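Local coordinates for extrinsic protein in photosystem II (PDB 4K7B) that probably binds to photosystem II of a marine centric diatom as an extrinsic subunit of the PsbQ-like group, and is largely helical, at residues A[18-23]-A[40-45]. Residues are numbered along the deposited sequence; the frame is centred on the assembly and turned at random.
Sequences DRIAAL and NAFILF. With SO4 (sulfate ion), chain C.
R19, I20 and L23 meet A41, F42 and F45 in an apolar helix-to-helix contact of the helical fold of Psb31, where the C-terminal end of helix 6-21 packs on helix 39-49, with one charged group at its margin. The backbones come closest at R19 and A41, whose CA atoms are 6.4 Å apart, a spacing that suits the small alanine. I20 fills the middle. Its CG1, anti to the carbonyl carbon (chi1 -65°), lies over the centre of the F42 ring in a CH-pi contact, 4.2 Å from the centroid and 11° off the normal. From there CD1 runs on to F45 CB at 3.9 Å, so the branched, slender isoleucine serves two aromatic residues at once. L23 meets the ring tip to tip, its CD1 4.1 Å from F42 CE2.

R19 suits the margin of the contact because its CB can lie against A41 while the guanidinium reaches the polar partners beyond. A41 CB sits over one face of the guanidinium, towards its rim and 3.6 Å from NE. The bend at chi3 (52°) turns NE aside from the line of the chain, and NH1 and NH2 each grip the sulfate, NH2 reaching O4 at 2.8 Å in the group's plane. N40 ND2 donates to O3 of that ion, probably a guest from the crystallisation liquor, while E38 forms a salt bridge with R19 NE. An alanine in place of R19 would probably leave E38 without its cationic mate and strip the guanidinium from over A41 CB.

Helix 76-89 closes the core from another side and touches both segments: Y86 meets I20, F42 and F45, and Y83 OH forms a hydrogen bond with I20 O. Helix 54-73 adds T64 and I67 against F42.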
loop_
_atom_site.group_PDB
_atom_site.type_symbol
_atom_site.label_atom_id
_atom_site.label_comp_id
_atom_site.label_asym_id
_atom_site.label_seq_id
_atom_site.Cartn_x
_atom_site.Cartn_y
_atom_site.Cartn_z
ATOM N N ASP A 18 -3.751 -3.886 4.575
ATOM C CA ASP A 18 -3.091 -5.140 4.197
ATOM C C ASP A 18 -2.979 -5.270 2.675
ATOM O O ASP A 18 -1.946 -5.745 2.171
ATOM C CB ASP A 18 -3.785 -6.366 4.792
ATOM C CG ASP A 18 -3.580 -6.491 6.291
ATOM O OD1 ASP A 18 -2.777 -5.721 6.876
ATOM O OD2 ASP A 18 -4.232 -7.377 6.885
ATOM N N ARG A 19 -4.016 -4.846 1.947
ATOM C CA ARG A 19 -3.902 -4.839 0.479
ATOM C C ARG A 19 -2.731 -3.971 0.016
ATOM O O ARG A 19 -1.994 -4.325 -0.921
ATOM C CB ARG A 19 -5.212 -4.392 -0.179
ATOM C CG ARG A 19 -6.303 -5.449 -0.108
ATOM C CD ARG A 19 -7.658 -4.986 -0.651
ATOM N NE ARG A 19 -7.575 -4.416 -2.002
ATOM C CZ ARG A 19 -8.619 -3.937 -2.683
ATOM N NH1 ARG A 19 -9.835 -3.964 -2.146
ATOM N NH2 ARG A 19 -8.457 -3.421 -3.905
ATOM N N ILE A 20 -2.546 -2.835 0.678
ATOM C CA ILE A 20 -1.449 -1.946 0.319
ATOM C C ILE A 20 -0.080 -2.540 0.695
ATOM O O ILE A 20 0.859 -2.495 -0.097
ATOM C CB ILE A 20 -1.666 -0.543 0.932
ATOM C CG1 ILE A 20 -2.912 0.088 0.300
ATOM C CG2 ILE A 20 -0.433 0.320 0.770
ATOM C CD1 ILE A 20 -3.479 1.250 1.101
ATOM N N ALA A 21 0.020 -3.136 1.871
ATOM C CA ALA A 21 1.275 -3.736 2.294
ATOM C C ALA A 21 1.666 -4.893 1.385
ATOM O O ALA A 21 2.855 -5.134 1.159
ATOM C CB ALA A 21 1.165 -4.212 3.743
ATOM N N ALA A 22 0.664 -5.606 0.872
ATOM C CA ALA A 22 0.911 -6.764 0.017
ATOM C C ALA A 22 1.561 -6.378 -1.306
ATOM O O ALA A 22 2.033 -7.255 -2.036
ATOM C CB ALA A 22 -0.391 -7.530 -0.234
ATOM N N LEU A 23 1.565 -5.084 -1.622
ATOM C CA LEU A 23 2.208 -4.608 -2.849
ATOM C C LEU A 23 3.738 -4.596 -2.790
ATOM O O LEU A 23 4.366 -4.230 -3.776
ATOM C CB LEU A 23 1.709 -3.206 -3.225
ATOM C CG LEU A 23 0.244 -3.159 -3.648
ATOM C CD1 LEU A 23 -0.262 -1.725 -3.717
ATOM C CD2 LEU A 23 0.067 -3.865 -4.977
ATOM N N ASN A 40 -8.402 1.250 -5.486
ATOM C CA ASN A 40 -9.508 1.277 -4.539
ATOM C C ASN A 40 -9.069 1.055 -3.096
ATOM O O ASN A 40 -9.688 1.586 -2.177
ATOM C CB ASN A 40 -10.613 0.297 -4.930
ATOM C CG ASN A 40 -11.359 0.740 -6.173
ATOM O OD1 ASN A 40 -11.275 1.899 -6.573
ATOM N ND2 ASN A 40 -12.083 -0.177 -6.793
ATOM N N ALA A 41 -8.001 0.285 -2.897
ATOM C CA ALA A 41 -7.485 0.070 -1.549
ATOM C C ALA A 41 -6.927 1.379 -1.036
ATOM O O ALA A 41 -7.106 1.708 0.149
ATOM C CB ALA A 41 -6.416 -1.011 -1.528
ATOM N N PHE A 42 -6.262 2.132 -1.909
ATOM C CA PHE A 42 -5.813 3.465 -1.455
ATOM C C PHE A 42 -6.987 4.385 -1.091
ATOM O O PHE A 42 -6.986 5.034 -0.018
ATOM C CB PHE A 42 -4.940 4.148 -2.514
ATOM C CG PHE A 42 -3.603 3.503 -2.684
ATOM C CD1 PHE A 42 -2.556 3.822 -1.830
ATOM C CD2 PHE A 42 -3.399 2.547 -3.669
ATOM C CE1 PHE A 42 -1.326 3.218 -1.966
ATOM C CE2 PHE A 42 -2.171 1.943 -3.814
ATOM C CZ PHE A 42 -1.130 2.277 -2.957
ATOM N N ILE A 43 -7.977 4.447 -1.976
ATOM C CA ILE A 43 -9.133 5.313 -1.733
ATOM C C ILE A 43 -9.828 4.963 -0.413
ATOM O O ILE A 43 -10.113 5.837 0.419
ATOM C CB ILE A 43 -10.148 5.210 -2.870
ATOM C CG1 ILE A 43 -9.525 5.699 -4.177
ATOM C CG2 ILE A 43 -11.387 6.023 -2.543
ATOM C CD1 ILE A 43 -10.383 5.396 -5.409
ATOM N N LEU A 44 -10.079 3.670 -0.223
ATOM C CA LEU A 44 -10.881 3.208 0.900
ATOM C C LEU A 44 -10.091 3.169 2.210
ATOM O O LEU A 44 -10.668 3.335 3.288
ATOM C CB LEU A 44 -11.511 1.857 0.572
ATOM C CG LEU A 44 -12.502 1.961 -0.588
ATOM C CD1 LEU A 44 -12.961 0.583 -1.034
ATOM C CD2 LEU A 44 -13.673 2.849 -0.223
ATOM N N PHE A 45 -8.773 2.981 2.128
ATOM C CA PHE A 45 -7.941 3.206 3.303
ATOM C C PHE A 45 -8.021 4.663 3.698
ATOM O O PHE A 45 -8.247 5.000 4.845
ATOM C CB PHE A 45 -6.469 2.846 3.087
ATOM C CG PHE A 45 -5.625 3.074 4.319
ATOM C CD1 PHE A 45 -5.450 2.058 5.253
ATOM C CD2 PHE A 45 -5.048 4.320 4.571
ATOM C CE1 PHE A 45 -4.703 2.263 6.399
ATOM C CE2 PHE A 45 -4.302 4.537 5.710
ATOM C CZ PHE A 45 -4.128 3.508 6.644
HETATM S S SO4 C . -11.941 -3.676 -5.328
HETATM O O1 SO4 C . -12.101 -4.026 -3.911
HETATM O O2 SO4 C . -11.940 -4.889 -6.143
HETATM O O3 SO4 C . -13.064 -2.819 -5.719
HETATM O O4 SO4 C . -10.679 -2.963 -5.553
#